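Local coordinates for protein tyrocidine synthase 2 (Brevibacillus parabrevis, PDB 6TA8) that is a multidomain synthase represented here by a condensation domain, a two-lobed alpha/beta fold in which helices pack against mixed beta sheets, at residues A222-L227 and S325-V330; M277-L282 and E348-I353; I300-H305 and I383-L388; G306-Q311 and K356-E361. All coordinates share one frame; numbering follows the deposited sequence.

Overall arrangement
All four contacts lie in the half of the condensation domain built round the six-stranded mixed sheet. Along the chain their segments alternate, except that contact 4 is nested within the loop closed by contact 3. Contact 3 joins the parallel strands 297-304 and 383-390; strand 325-332, the antiparallel neighbour of 297-304 at one end of the sheet, meets helix 221-229 in contact 1. Contact 2 pairs helices 277-293 and 339-351 about 12 Å from contact 3, centre to centre. Contact 4, whose centre is about 12 Å from that of contact 1, joins the segment after strand 297-304 to the approach to helix 359-365. Sequence-distant pieces are thus gathered round one sheet.

Contact 1 (A222-L227 and S325-V330)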
loop_
_atom_site.group_PDB
_atom_site.type_symbol
_atom_site.label_atom_id
_atom_site.label_comp_id
_atom_site.label_asym_id
_atom_site.label_seq_id
_atom_site.Cartn_x
_atom_site.Cartn_y
_atom_site.Cartn_z
ATOM N N ALA A 222 17.488 -10.527 -18.690
ATOM C CA ALA A 222 17.630 -9.876 -19.989
ATOM C C ALA A 222 16.615 -8.756 -20.173
ATOM O O ALA A 222 16.919 -7.743 -20.813
ATOM C CB ALA A 222 17.495 -10.906 -21.111
ATOM N N TYR A 223 15.411 -8.913 -19.620
ATOM C CA TYR A 223 14.398 -7.871 -19.753
ATOM C C TYR A 223 14.744 -6.656 -18.902
ATOM O O TYR A 223 14.742 -5.520 -19.393
ATOM C CB TYR A 223 13.022 -8.416 -19.372
ATOM C CG TYR A 223 11.986 -7.332 -19.194
ATOM C CD1 TYR A 223 11.399 -6.722 -20.293
ATOM C CD2 TYR A 223 11.602 -6.910 -17.926
ATOM C CE1 TYR A 223 10.456 -5.726 -20.138
ATOM C CE2 TYR A 223 10.658 -5.913 -17.762
ATOM C CZ TYR A 223 10.089 -5.326 -18.872
ATOM O OH TYR A 223 9.150 -4.334 -18.719
ATOM N N TRP A 224 15.035 -6.873 -17.617
ATOM C CA TRP A 224 15.355 -5.757 -16.733
ATOM C C TRP A 224 16.654 -5.072 -17.137
ATOM O O TRP A 224 16.793 -3.857 -16.955
ATOM C CB TRP A 224 15.437 -6.237 -15.284
ATOM C CG TRP A 224 14.167 -6.847 -14.770
ATOM C CD1 TRP A 224 13.963 -8.155 -14.438
ATOM C CD2 TRP A 224 12.925 -6.173 -14.526
ATOM N NE1 TRP A 224 12.673 -8.337 -14.003
ATOM C CE2 TRP A 224 12.015 -7.136 -14.048
ATOM C CE3 TRP A 224 12.495 -4.850 -14.667
ATOM C CZ2 TRP A 224 10.702 -6.819 -13.709
ATOM C CZ3 TRP A 224 11.190 -4.537 -14.329
ATOM C CH2 TRP A 224 10.309 -5.518 -13.856
ATOM N N HIS A 225 17.613 -5.826 -17.681
ATOM C CA HIS A 225 18.844 -5.211 -18.168
ATOM C C HIS A 225 18.590 -4.411 -19.439
ATOM O O HIS A 225 19.162 -3.330 -19.623
ATOM C CB HIS A 225 19.908 -6.280 -18.412
ATOM C CG HIS A 225 21.208 -5.735 -18.915
ATOM N ND1 HIS A 225 22.039 -4.956 -18.139
ATOM C CD2 HIS A 225 21.821 -5.856 -20.117
ATOM C CE1 HIS A 225 23.107 -4.621 -18.840
ATOM N NE2 HIS A 225 22.999 -5.154 -20.044
ATOM N N ASN A 226 17.742 -4.930 -20.330
ATOM C CA ASN A 226 17.358 -4.173 -21.517
ATOM C C ASN A 226 16.646 -2.883 -21.133
ATOM O O ASN A 226 16.847 -1.841 -21.766
ATOM C CB ASN A 226 16.467 -5.027 -22.420
ATOM C CG ASN A 226 15.920 -4.253 -23.608
ATOM O OD1 ASN A 226 14.946 -3.509 -23.487
ATOM N ND2 ASN A 226 16.545 -4.432 -24.766
ATOM N N LEU A 227 15.813 -2.931 -20.093
ATOM C CA LEU A 227 15.097 -1.735 -19.670
ATOM C C LEU A 227 16.048 -0.685 -19.109
ATOM O O LEU A 227 15.864 0.514 -19.348
ATOM C CB LEU A 227 14.027 -2.108 -18.642
ATOM C CG LEU A 227 13.037 -1.013 -18.239
ATOM C CD1 LEU A 227 11.970 -0.814 -19.310
ATOM C CD2 LEU A 227 12.396 -1.333 -16.898
ATOM N N SER A 325 5.187 -5.280 -3.850
ATOM C CA SER A 325 6.283 -5.413 -4.799
ATOM C C SER A 325 6.436 -4.108 -5.566
ATOM O O SER A 325 5.462 -3.597 -6.129
ATOM C CB SER A 325 6.037 -6.571 -5.767
ATOM O OG SER A 325 5.076 -6.219 -6.747
ATOM N N GLN A 326 7.652 -3.574 -5.586
ATOM C CA GLN A 326 7.959 -2.334 -6.283
ATOM C C GLN A 326 8.842 -2.623 -7.488
ATOM O O GLN A 326 9.766 -3.440 -7.413
ATOM C CB GLN A 326 8.653 -1.335 -5.352
ATOM C CG GLN A 326 7.757 -0.785 -4.252
ATOM C CD GLN A 326 8.510 0.091 -3.270
ATOM O OE1 GLN A 326 9.708 -0.089 -3.051
ATOM N NE2 GLN A 326 7.809 1.046 -2.671
ATOM N N TYR A 327 8.554 -1.946 -8.603
ATOM C CA TYR A 327 9.317 -2.142 -9.827
ATOM C C TYR A 327 9.131 -0.932 -10.721
ATOM O O TYR A 327 8.014 -0.406 -10.803
ATOM C CB TYR A 327 8.885 -3.416 -10.562
ATOM C CG TYR A 327 7.408 -3.492 -10.881
ATOM C CD1 TYR A 327 6.487 -3.866 -9.913
ATOM C CD2 TYR A 327 6.938 -3.206 -12.157
ATOM C CE1 TYR A 327 5.140 -3.940 -10.199
ATOM C CE2 TYR A 327 5.589 -3.281 -12.454
ATOM C CZ TYR A 327 4.696 -3.650 -11.470
ATOM O OH TYR A 327 3.353 -3.731 -11.753
ATOM N N PRO A 328 10.179 -0.468 -11.400
ATOM C CA PRO A 328 10.042 0.721 -12.246
ATOM C C PRO A 328 9.352 0.412 -13.567
ATOM O O PRO A 328 9.565 -0.638 -14.178
ATOM C CB PRO A 328 11.495 1.159 -12.468
ATOM C CG PRO A 328 12.274 -0.107 -12.374
ATOM C CD PRO A 328 11.565 -0.968 -11.361
ATOM N N VAL A 329 8.515 1.350 -14.001
ATOM C CA VAL A 329 7.817 1.279 -15.279
ATOM C C VAL A 329 8.195 2.513 -16.085
ATOM O O VAL A 329 8.179 3.633 -15.558
ATOM C CB VAL A 329 6.291 1.187 -15.090
ATOM C CG1 VAL A 329 5.576 1.273 -16.432
ATOM C CG2 VAL A 329 5.923 -0.100 -14.367
ATOM N N VAL A 330 8.539 2.311 -17.353
ATOM C CA VAL A 330 9.010 3.379 -18.226
ATOM C C VAL A 330 7.878 3.754 -19.172
ATOM O O VAL A 330 7.530 2.990 -20.079
ATOM C CB VAL A 330 10.268 2.959 -18.998
ATOM C CG1 VAL A 330 10.714 4.070 -19.936
ATOM C CG2 VAL A 330 11.374 2.596 -18.026
#
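Leu227 and Val330 illustrate how a helix can be seated on an edge strand largely by apolar groups. Their side chains run past each other in opposite senses, with CD1 of Leu227 lying 3.7 Å from CG2 of Val330 and CG of Leu227 only slightly farther from the same methyl. The CB of Leu227 already points at the strand, and CG opposite the backbone N (chi1 -171°) carries the methyls on to Val330 and Pro328. Its second methyl, CD2, sits 4.0 Å from Pro328 O.

One helical turn earlier, Trp224 approaches the strand at a slant. The far corner of the indole, CH2, comes within 4.2 Å of Tyr327 CB, while Pro328 O lies near the plane of the indole at its edge, 4.2 Å from CZ3. Within the helix the edge of the Tyr223 ring is set over the indole, its CD2 3.7 Å above that plane. Tyr360 of helix 359-365 adds an edge-to-face ring contact, and the indole NE1 is hydrogen-bonded to Glu220, so the ring is held both by its polar group and by aromatic neighbours.

The segment axes pass 10.9 Å apart at 53°. Side chains bridge this gap through van der Waals touches, which are weakly directional, and the carbonyl of Pro328 faces carbon; the contact therefore probably depends on shape more than on directed polar bonds.

Contact 2 (M277-L282 and E348-I353); sequences MNDLLL and ENLRRI
In Asp279 and Leu350 alike, the first torsion (chi1 -69° and -64°) lays CG beside the backbone N, and the two side chains then run antiparallel alongside each other. This brings carboxylate OD1 to 3.3 Å from methyl CD1 of Leu350, a close polar-apolar approach. The same methyl is met obliquely by Leu282, whose CD1 lies 3.9 Å away, so Leu350 is lodged between an acid and a leucine one turn apart on helix 277-293.

The other oxygen, Asp279 OD2, faces Arg351 across a long salt bridge, 3.7 Å to NH2. Carboxylate and guanidinium planes are turned 50° apart and the oxygen stands well out of the guanidinium plane; the attraction is therefore one of charge without an N-H aimed at it. OD2 also accepts a hydrogen bond from Glu276 N, just ahead of the helix.

Behind this pair, Leu350 and Ile353 rest on Val329 of strand 325-332, while Leu281 of the other helix packs on Phe385 and Tyr387 of strand 383-390.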
loop_
_atom_site.group_PDB
_atom_site.type_symbol
_atom_site.label_atom_id
_atom_site.label_comp_id
_atom_site.label_asym_id
_atom_site.label_seq_id
_atom_site.Cartn_x
_atom_site.Cartn_y
_atom_site.Cartn_z
ATOM N N MET A 277 -7.476 -1.716 -15.116
ATOM C CA MET A 277 -7.471 -0.399 -14.488
ATOM C C MET A 277 -6.109 0.272 -14.606
ATOM O O MET A 277 -6.023 1.473 -14.887
ATOM C CB MET A 277 -7.882 -0.514 -13.022
ATOM C CG MET A 277 -7.838 0.805 -12.280
ATOM S SD MET A 277 -9.149 1.923 -12.804
ATOM C CE MET A 277 -10.592 0.957 -12.371
ATOM N N ASN A 278 -5.032 -0.486 -14.398
ATOM C CA ASN A 278 -3.695 0.097 -14.401
ATOM C C ASN A 278 -3.279 0.607 -15.774
ATOM O O ASN A 278 -2.395 1.466 -15.857
ATOM C CB ASN A 278 -2.678 -0.926 -13.893
ATOM C CG ASN A 278 -2.556 -0.922 -12.381
ATOM O OD1 ASN A 278 -2.358 0.126 -11.766
ATOM N ND2 ASN A 278 -2.677 -2.096 -11.772
ATOM N N ASP A 279 -3.892 0.108 -16.850
ATOM C CA ASP A 279 -3.527 0.565 -18.187
ATOM C C ASP A 279 -3.998 1.994 -18.430
ATOM O O ASP A 279 -3.233 2.838 -18.912
ATOM C CB ASP A 279 -4.107 -0.379 -19.242
ATOM C CG ASP A 279 -3.444 -1.742 -19.234
ATOM O OD1 ASP A 279 -2.260 -1.828 -18.848
ATOM O OD2 ASP A 279 -4.109 -2.729 -19.616
ATOM N N LEU A 280 -5.257 2.285 -18.099
ATOM C CA LEU A 280 -5.814 3.606 -18.368
ATOM C C LEU A 280 -5.281 4.655 -17.399
ATOM O O LEU A 280 -5.076 5.812 -17.787
ATOM C CB LEU A 280 -7.340 3.551 -18.305
ATOM C CG LEU A 280 -8.004 2.491 -19.187
ATOM C CD1 LEU A 280 -9.514 2.507 -19.006
ATOM C CD2 LEU A 280 -7.630 2.697 -20.647
ATOM N N LEU A 281 -5.048 4.275 -16.141
ATOM C CA LEU A 281 -4.565 5.240 -15.158
ATOM C C LEU A 281 -3.124 5.651 -15.429
ATOM O O LEU A 281 -2.751 6.800 -15.164
ATOM C CB LEU A 281 -4.693 4.664 -13.748
ATOM C CG LEU A 281 -6.115 4.517 -13.204
ATOM C CD1 LEU A 281 -6.089 4.045 -11.759
ATOM C CD2 LEU A 281 -6.877 5.826 -13.331
ATOM N N LEU A 282 -2.302 4.737 -15.950
ATOM C CA LEU A 282 -0.915 5.076 -16.244
ATOM C C LEU A 282 -0.774 5.809 -17.572
ATOM O O LEU A 282 0.166 6.594 -17.745
ATOM C CB LEU A 282 -0.050 3.814 -16.245
ATOM C CG LEU A 282 0.236 3.198 -14.873
ATOM C CD1 LEU A 282 1.193 2.021 -14.999
ATOM C CD2 LEU A 282 0.788 4.245 -13.917
ATOM N N GLU A 348 0.400 -2.705 -23.920
ATOM C CA GLU A 348 1.395 -3.708 -24.276
ATOM C C GLU A 348 2.725 -3.482 -23.573
ATOM O O GLU A 348 3.545 -4.404 -23.517
ATOM C CB GLU A 348 1.605 -3.730 -25.793
ATOM C CG GLU A 348 0.336 -3.998 -26.591
ATOM C CD GLU A 348 -0.336 -5.305 -26.210
ATOM O OE1 GLU A 348 0.382 -6.281 -25.902
ATOM O OE2 GLU A 348 -1.585 -5.357 -26.219
ATOM N N ASN A 349 2.957 -2.281 -23.037
ATOM C CA ASN A 349 4.173 -2.035 -22.270
ATOM C C ASN A 349 4.173 -2.830 -20.970
ATOM O O ASN A 349 5.199 -3.400 -20.584
ATOM C CB ASN A 349 4.317 -0.537 -21.992
ATOM C CG ASN A 349 5.453 -0.223 -21.038
ATOM O OD1 ASN A 349 6.496 -0.874 -21.057
ATOM N ND2 ASN A 349 5.253 0.784 -20.196
ATOM N N LEU A 350 3.026 -2.888 -20.289
ATOM C CA LEU A 350 2.946 -3.602 -19.020
ATOM C C LEU A 350 2.826 -5.110 -19.213
ATOM O O LEU A 350 3.245 -5.875 -18.338
ATOM C CB LEU A 350 1.771 -3.075 -18.196
ATOM C CG LEU A 350 1.890 -1.611 -17.764
ATOM C CD1 LEU A 350 0.543 -1.062 -17.325
ATOM C CD2 LEU A 350 2.921 -1.450 -16.659
ATOM N N ARG A 351 2.259 -5.555 -20.339
ATOM C CA ARG A 351 2.222 -6.985 -20.622
ATOM C C ARG A 351 3.622 -7.550 -20.831
ATOM O O ARG A 351 3.865 -8.726 -20.540
ATOM C CB ARG A 351 1.351 -7.260 -21.847
ATOM C CG ARG A 351 -0.100 -6.833 -21.694
ATOM C CD ARG A 351 -0.839 -7.706 -20.695
ATOM N NE ARG A 351 -2.255 -7.358 -20.616
ATOM C CZ ARG A 351 -2.802 -6.673 -19.618
ATOM N NH1 ARG A 351 -2.052 -6.260 -18.605
ATOM N NH2 ARG A 351 -4.100 -6.401 -19.632
ATOM N N ARG A 352 4.548 -6.729 -21.331
ATOM C CA ARG A 352 5.938 -7.150 -21.465
ATOM C C ARG A 352 6.593 -7.413 -20.113
ATOM O O ARG A 352 7.584 -8.146 -20.051
ATOM C CB ARG A 352 6.726 -6.090 -22.239
ATOM C CG ARG A 352 8.084 -6.549 -22.744
ATOM C CD ARG A 352 8.895 -5.387 -23.303
ATOM N NE ARG A 352 8.318 -4.844 -24.530
ATOM C CZ ARG A 352 7.822 -3.617 -24.646
ATOM N NH1 ARG A 352 7.830 -2.790 -23.609
ATOM N NH2 ARG A 352 7.319 -3.213 -25.805
ATOM N N ILE A 353 6.062 -6.841 -19.040
ATOM C CA ILE A 353 6.641 -7.044 -17.706
ATOM C C ILE A 353 6.297 -8.447 -17.218
ATOM O O ILE A 353 5.122 -8.852 -17.285
ATOM C CB ILE A 353 6.126 -5.982 -16.732
ATOM C CG1 ILE A 353 6.291 -4.585 -17.336
ATOM C CG2 ILE A 353 6.849 -6.081 -15.395
ATOM C CD1 ILE A 353 5.991 -3.456 -16.373
#

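Contact 3 (I300-H305 and I383-L388); sequences INLEGH and ISFNYL
Side chains of Ile300, Leu302, Ile383 and Phe385 interdigitate on one face of a parallel strand pair inside the six-stranded mixed sheet. Ile300 forks between two neighbours: CD1 nestles 3.7 Å from CB of Ile383, and CG2 lies 3.8 Å from CB of Phe385. The same Phe385 CB is flanked further along by Leu302, whose CD1 presses to 3.5 Å of ring atom CD2, near the ring plane at its edge. Leucine and phenylalanine lie side by side and point alike, both with CG opposite the backbone N (chi1 -178° and -167°). The ring's CZ reaches Leu281 of helix 277-293, and the side chain also touches Leu285.

The reverse face is polar. Ser384 OG gives a weak bond to Asn301 O, and Glu303 OE1 lies near Asn386 ND2 without bonding; Glu303 OE2 instead accepts a hydrogen bond from Gln326 NE2. Between the two faces runs the parallel backbone ladder, in which Asn301 N donates to Ile383 O over 2.7 Å with an N-H...O angle of 170°.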
loop_
_atom_site.group_PDB
_atom_site.type_symbol
_atom_site.label_atom_id
_atom_site.label_comp_id
_atom_site.label_asym_id
_atom_site.label_seq_id
_atom_site.Cartn_x
_atom_site.Cartn_y
_atom_site.Cartn_z
ATOM N N ILE A 300 8.278 5.551 -13.412
ATOM C CA ILE A 300 7.347 5.501 -12.292
ATOM C C ILE A 300 7.668 4.284 -11.437
ATOM O O ILE A 300 8.018 3.219 -11.961
ATOM C CB ILE A 300 5.886 5.457 -12.781
ATOM C CG1 ILE A 300 5.637 6.551 -13.822
ATOM C CG2 ILE A 300 4.918 5.602 -11.615
ATOM C CD1 ILE A 300 5.654 7.950 -13.254
ATOM N N ASN A 301 7.549 4.444 -10.119
ATOM C CA ASN A 301 7.719 3.342 -9.173
ATOM C C ASN A 301 6.336 2.781 -8.866
ATOM O O ASN A 301 5.667 3.194 -7.918
ATOM C CB ASN A 301 8.434 3.817 -7.914
ATOM C CG ASN A 301 8.785 2.680 -6.973
ATOM O OD1 ASN A 301 7.905 2.028 -6.411
ATOM N ND2 ASN A 301 10.079 2.442 -6.790
ATOM N N LEU A 302 5.902 1.824 -9.681
ATOM C CA LEU A 302 4.577 1.243 -9.524
ATOM C C LEU A 302 4.611 0.101 -8.517
ATOM O O LEU A 302 5.565 -0.683 -8.476
ATOM C CB LEU A 302 4.050 0.749 -10.873
ATOM C CG LEU A 302 2.637 0.161 -10.883
ATOM C CD1 LEU A 302 1.588 1.259 -10.906
ATOM C CD2 LEU A 302 2.453 -0.755 -12.075
ATOM N N GLU A 303 3.566 0.014 -7.700
ATOM C CA GLU A 303 3.467 -0.997 -6.658
ATOM C C GLU A 303 2.388 -2.011 -7.014
ATOM O O GLU A 303 1.295 -1.641 -7.451
ATOM C CB GLU A 303 3.157 -0.358 -5.302
ATOM C CG GLU A 303 4.179 0.680 -4.858
ATOM C CD GLU A 303 3.905 1.212 -3.463
ATOM O OE1 GLU A 303 2.790 0.991 -2.946
ATOM O OE2 GLU A 303 4.809 1.852 -2.884
ATOM N N GLY A 304 2.707 -3.295 -6.825
ATOM C CA GLY A 304 1.775 -4.370 -7.071
ATOM C C GLY A 304 1.490 -5.152 -5.798
ATOM O O GLY A 304 2.161 -4.987 -4.770
ATOM N N HIS A 305 0.475 -6.016 -5.879
ATOM C CA HIS A 305 0.076 -6.799 -4.713
ATOM C C HIS A 305 1.189 -7.730 -4.253
ATOM O O HIS A 305 1.320 -7.994 -3.053
ATOM C CB HIS A 305 -1.192 -7.597 -5.020
ATOM C CG HIS A 305 -2.421 -6.753 -5.150
ATOM N ND1 HIS A 305 -3.682 -7.293 -5.287
ATOM C CD2 HIS A 305 -2.584 -5.409 -5.163
ATOM C CE1 HIS A 305 -4.568 -6.317 -5.380
ATOM N NE2 HIS A 305 -3.929 -5.165 -5.307
ATOM N N ILE A 383 8.561 9.281 -9.023
ATOM C CA ILE A 383 7.120 9.236 -8.819
ATOM C C ILE A 383 6.734 7.816 -8.434
ATOM O O ILE A 383 7.223 6.849 -9.027
ATOM C CB ILE A 383 6.346 9.685 -10.076
ATOM C CG1 ILE A 383 6.876 11.025 -10.585
ATOM C CG2 ILE A 383 4.856 9.772 -9.785
ATOM C CD1 ILE A 383 6.208 11.490 -11.859
ATOM N N SER A 384 5.862 7.694 -7.440
ATOM C CA SER A 384 5.334 6.410 -7.003
ATOM C C SER A 384 3.838 6.366 -7.277
ATOM O O SER A 384 3.115 7.314 -6.953
ATOM C CB SER A 384 5.611 6.177 -5.515
ATOM O OG SER A 384 5.133 4.909 -5.101
ATOM N N PHE A 385 3.381 5.271 -7.879
ATOM C CA PHE A 385 1.971 5.062 -8.172
ATOM C C PHE A 385 1.490 3.788 -7.493
ATOM O O PHE A 385 2.230 2.803 -7.403
ATOM C CB PHE A 385 1.717 4.979 -9.681
ATOM C CG PHE A 385 0.267 5.086 -10.058
ATOM C CD1 PHE A 385 -0.322 6.324 -10.256
ATOM C CD2 PHE A 385 -0.511 3.949 -10.208
ATOM C CE1 PHE A 385 -1.656 6.425 -10.602
ATOM C CE2 PHE A 385 -1.845 4.043 -10.552
ATOM C CZ PHE A 385 -2.417 5.283 -10.750
ATOM N N ASN A 386 0.246 3.813 -7.021
ATOM C CA ASN A 386 -0.342 2.674 -6.323
ATOM C C ASN A 386 -1.854 2.758 -6.448
ATOM O O ASN A 386 -2.458 3.738 -6.002
ATOM C CB ASN A 386 0.076 2.653 -4.850
ATOM C CG ASN A 386 -0.506 1.472 -4.095
ATOM O OD1 ASN A 386 -0.844 0.447 -4.688
ATOM N ND2 ASN A 386 -0.623 1.611 -2.780
ATOM N N TYR A 387 -2.458 1.737 -7.049
ATOM C CA TYR A 387 -3.906 1.637 -7.172
ATOM C C TYR A 387 -4.424 0.694 -6.094
ATOM O O TYR A 387 -4.059 -0.486 -6.069
ATOM C CB TYR A 387 -4.309 1.142 -8.560
ATOM C CG TYR A 387 -5.798 0.940 -8.714
ATOM C CD1 TYR A 387 -6.670 2.019 -8.676
ATOM C CD2 TYR A 387 -6.332 -0.330 -8.890
ATOM C CE1 TYR A 387 -8.033 1.842 -8.813
ATOM C CE2 TYR A 387 -7.695 -0.518 -9.027
ATOM C CZ TYR A 387 -8.540 0.572 -8.987
ATOM O OH TYR A 387 -9.898 0.391 -9.125
ATOM N N LEU A 388 -5.273 1.215 -5.210
ATOM C CA LEU A 388 -5.742 0.456 -4.058
ATOM C C LEU A 388 -6.991 -0.367 -4.342
ATOM O O LEU A 388 -7.311 -1.267 -3.557
ATOM C CB LEU A 388 -6.016 1.403 -2.885
ATOM C CG LEU A 388 -4.823 2.233 -2.406
ATOM C CD1 LEU A 388 -5.283 3.570 -1.847
ATOM C CD2 LEU A 388 -4.012 1.466 -1.371
#

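Contact 4 (G306-Q311 and K356-E361); sequences GREDIQ and KGIGYE
The loop that leaves strand 297-304 surrounds the tip of Ile358 with atoms of Gly306, Glu308 and Ile310. The visiting atom is CD1, which lies 3.6 Å from Gly306 O, 3.9 Å from Glu308 CB and 4.0 Å from Ile310 CG2. Ile358 reaches this far because its CD1 branch is fully extended (chi1 -173°, chi2 -175°); it runs alongside Glu308 with the reverse heading and lies crosswise to Ile310.

The loop bends at Gly306, whose positive phi favours glycine, and again at an Asx turn, where Asp309 OD1 accepts from Gln311 N over 2.9 Å. In the condensation domain fold, this segment runs beside the chain entering helix 359-365, and helix 201-212 covers Ile310 through Trp204, Leu208 and Tyr211.

Toward the more exposed side, Glu308 bends at its second torsion (chi2 -72°) and is set nearly perpendicular to Lys356. Its OE2 lies 3.3 Å from Lys356 CG, so the acid rests against the aliphatic part of the lysine. The ammonium NZ, brought round by bends of the lysine chain, stands 4.0 Å from Glu308 OE2 in a long salt bridge.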
loop_
_atom_site.group_PDB
_atom_site.type_symbol
_atom_site.label_atom_id
_atom_site.label_comp_id
_atom_site.label_asym_id
_atom_site.label_seq_id
_atom_site.Cartn_x
_atom_site.Cartn_y
_atom_site.Cartn_z
ATOM N N GLY A 306 1.994 -8.235 -5.186
ATOM C CA GLY A 306 3.114 -9.086 -4.842
ATOM C C GLY A 306 2.760 -10.495 -4.433
ATOM O O GLY A 306 3.644 -11.236 -3.994
ATOM N N ARG A 307 1.498 -10.890 -4.553
ATOM C CA ARG A 307 1.067 -12.251 -4.230
ATOM C C ARG A 307 1.035 -13.123 -5.480
ATOM O O ARG A 307 0.025 -13.745 -5.809
ATOM C CB ARG A 307 -0.292 -12.220 -3.542
ATOM C CG ARG A 307 -0.268 -11.600 -2.149
ATOM C CD ARG A 307 -1.674 -11.292 -1.650
ATOM N NE ARG A 307 -1.748 -11.239 -0.192
ATOM C CZ ARG A 307 -1.572 -10.135 0.527
ATOM N NH1 ARG A 307 -1.307 -8.983 -0.075
ATOM N NH2 ARG A 307 -1.660 -10.180 1.851
ATOM N N GLU A 308 2.158 -13.170 -6.194
ATOM C CA GLU A 308 2.247 -13.882 -7.457
ATOM C C GLU A 308 2.728 -15.315 -7.235
ATOM O O GLU A 308 2.986 -15.750 -6.110
ATOM C CB GLU A 308 3.172 -13.138 -8.420
ATOM C CG GLU A 308 2.829 -11.669 -8.604
ATOM C CD GLU A 308 1.570 -11.461 -9.421
ATOM O OE1 GLU A 308 1.275 -12.307 -10.292
ATOM O OE2 GLU A 308 0.873 -10.449 -9.192
ATOM N N ASP A 309 2.855 -16.058 -8.331
ATOM C CA ASP A 309 3.292 -17.449 -8.283
ATOM C C ASP A 309 4.811 -17.493 -8.174
ATOM O O ASP A 309 5.520 -17.174 -9.133
ATOM C CB ASP A 309 2.806 -18.198 -9.522
ATOM C CG ASP A 309 3.222 -19.659 -9.526
ATOM O OD1 ASP A 309 3.558 -20.192 -8.449
ATOM O OD2 ASP A 309 3.210 -20.274 -10.614
ATOM N N ILE A 310 5.312 -17.884 -7.004
ATOM C CA ILE A 310 6.743 -18.070 -6.798
ATOM C C ILE A 310 7.024 -19.565 -6.738
ATOM O O ILE A 310 7.902 -20.015 -5.991
ATOM C CB ILE A 310 7.229 -17.352 -5.524
ATOM C CG1 ILE A 310 6.427 -17.815 -4.305
ATOM C CG2 ILE A 310 7.121 -15.843 -5.689
ATOM C CD1 ILE A 310 6.944 -17.266 -2.992
ATOM N N GLN A 311 6.271 -20.337 -7.526
ATOM C CA GLN A 311 6.346 -21.794 -7.560
ATOM C C GLN A 311 5.946 -22.394 -6.215
ATOM O O GLN A 311 5.537 -21.667 -5.302
ATOM C CB GLN A 311 7.747 -22.261 -7.970
ATOM C CG GLN A 311 8.188 -21.757 -9.338
ATOM C CD GLN A 311 9.651 -22.034 -9.623
ATOM O OE1 GLN A 311 10.374 -22.556 -8.774
ATOM N NE2 GLN A 311 10.096 -21.683 -10.824
ATOM N N LYS A 356 4.154 -9.299 -13.076
ATOM C CA LYS A 356 3.821 -8.049 -12.387
ATOM C C LYS A 356 5.025 -7.480 -11.639
ATOM O O LYS A 356 4.898 -6.942 -10.538
ATOM C CB LYS A 356 2.635 -8.242 -11.439
ATOM C CG LYS A 356 1.428 -8.907 -12.081
ATOM C CD LYS A 356 0.673 -7.939 -12.976
ATOM C CE LYS A 356 -0.748 -8.420 -13.222
ATOM N NZ LYS A 356 -1.453 -8.722 -11.944
ATOM N N GLY A 357 6.208 -7.613 -12.239
ATOM C CA GLY A 357 7.412 -7.011 -11.695
ATOM C C GLY A 357 7.825 -7.496 -10.325
ATOM O O GLY A 357 8.614 -6.823 -9.656
ATOM N N ILE A 358 7.321 -8.651 -9.884
ATOM C CA ILE A 358 7.686 -9.151 -8.561
ATOM C C ILE A 358 9.165 -9.515 -8.507
ATOM O O ILE A 358 9.794 -9.428 -7.446
ATOM C CB ILE A 358 6.793 -10.346 -8.172
ATOM C CG1 ILE A 358 7.057 -10.770 -6.724
ATOM C CG2 ILE A 358 7.014 -11.520 -9.117
ATOM C CD1 ILE A 358 6.300 -12.012 -6.301
ATOM N N GLY A 359 9.751 -9.903 -9.640
ATOM C CA GLY A 359 11.124 -10.369 -9.651
ATOM C C GLY A 359 12.187 -9.293 -9.632
ATOM O O GLY A 359 13.368 -9.626 -9.498
ATOM N N TYR A 360 11.807 -8.020 -9.754
ATOM C CA TYR A 360 12.806 -6.956 -9.832
ATOM C C TYR A 360 13.600 -6.845 -8.536
ATOM O O TYR A 360 14.818 -7.061 -8.518
ATOM C CB TYR A 360 12.137 -5.620 -10.165
ATOM C CG TYR A 360 13.131 -4.495 -10.361
ATOM C CD1 TYR A 360 13.780 -4.325 -11.575
ATOM C CD2 TYR A 360 13.428 -3.612 -9.329
ATOM C CE1 TYR A 360 14.692 -3.305 -11.762
ATOM C CE2 TYR A 360 14.342 -2.589 -9.507
ATOM C CZ TYR A 360 14.971 -2.440 -10.727
ATOM O OH TYR A 360 15.881 -1.426 -10.915
ATOM N N GLU A 361 12.926 -6.501 -7.436
ATOM C CA GLU A 361 13.623 -6.300 -6.172
ATOM C C GLU A 361 14.048 -7.608 -5.519
ATOM O O GLU A 361 14.908 -7.588 -4.631
ATOM C CB GLU A 361 12.753 -5.493 -5.208
ATOM C CG GLU A 361 12.739 -4.003 -5.511
ATOM C CD GLU A 361 13.723 -3.227 -4.661
ATOM O OE1 GLU A 361 13.958 -3.628 -3.501
ATOM O OE2 GLU A 361 14.275 -2.223 -5.156
#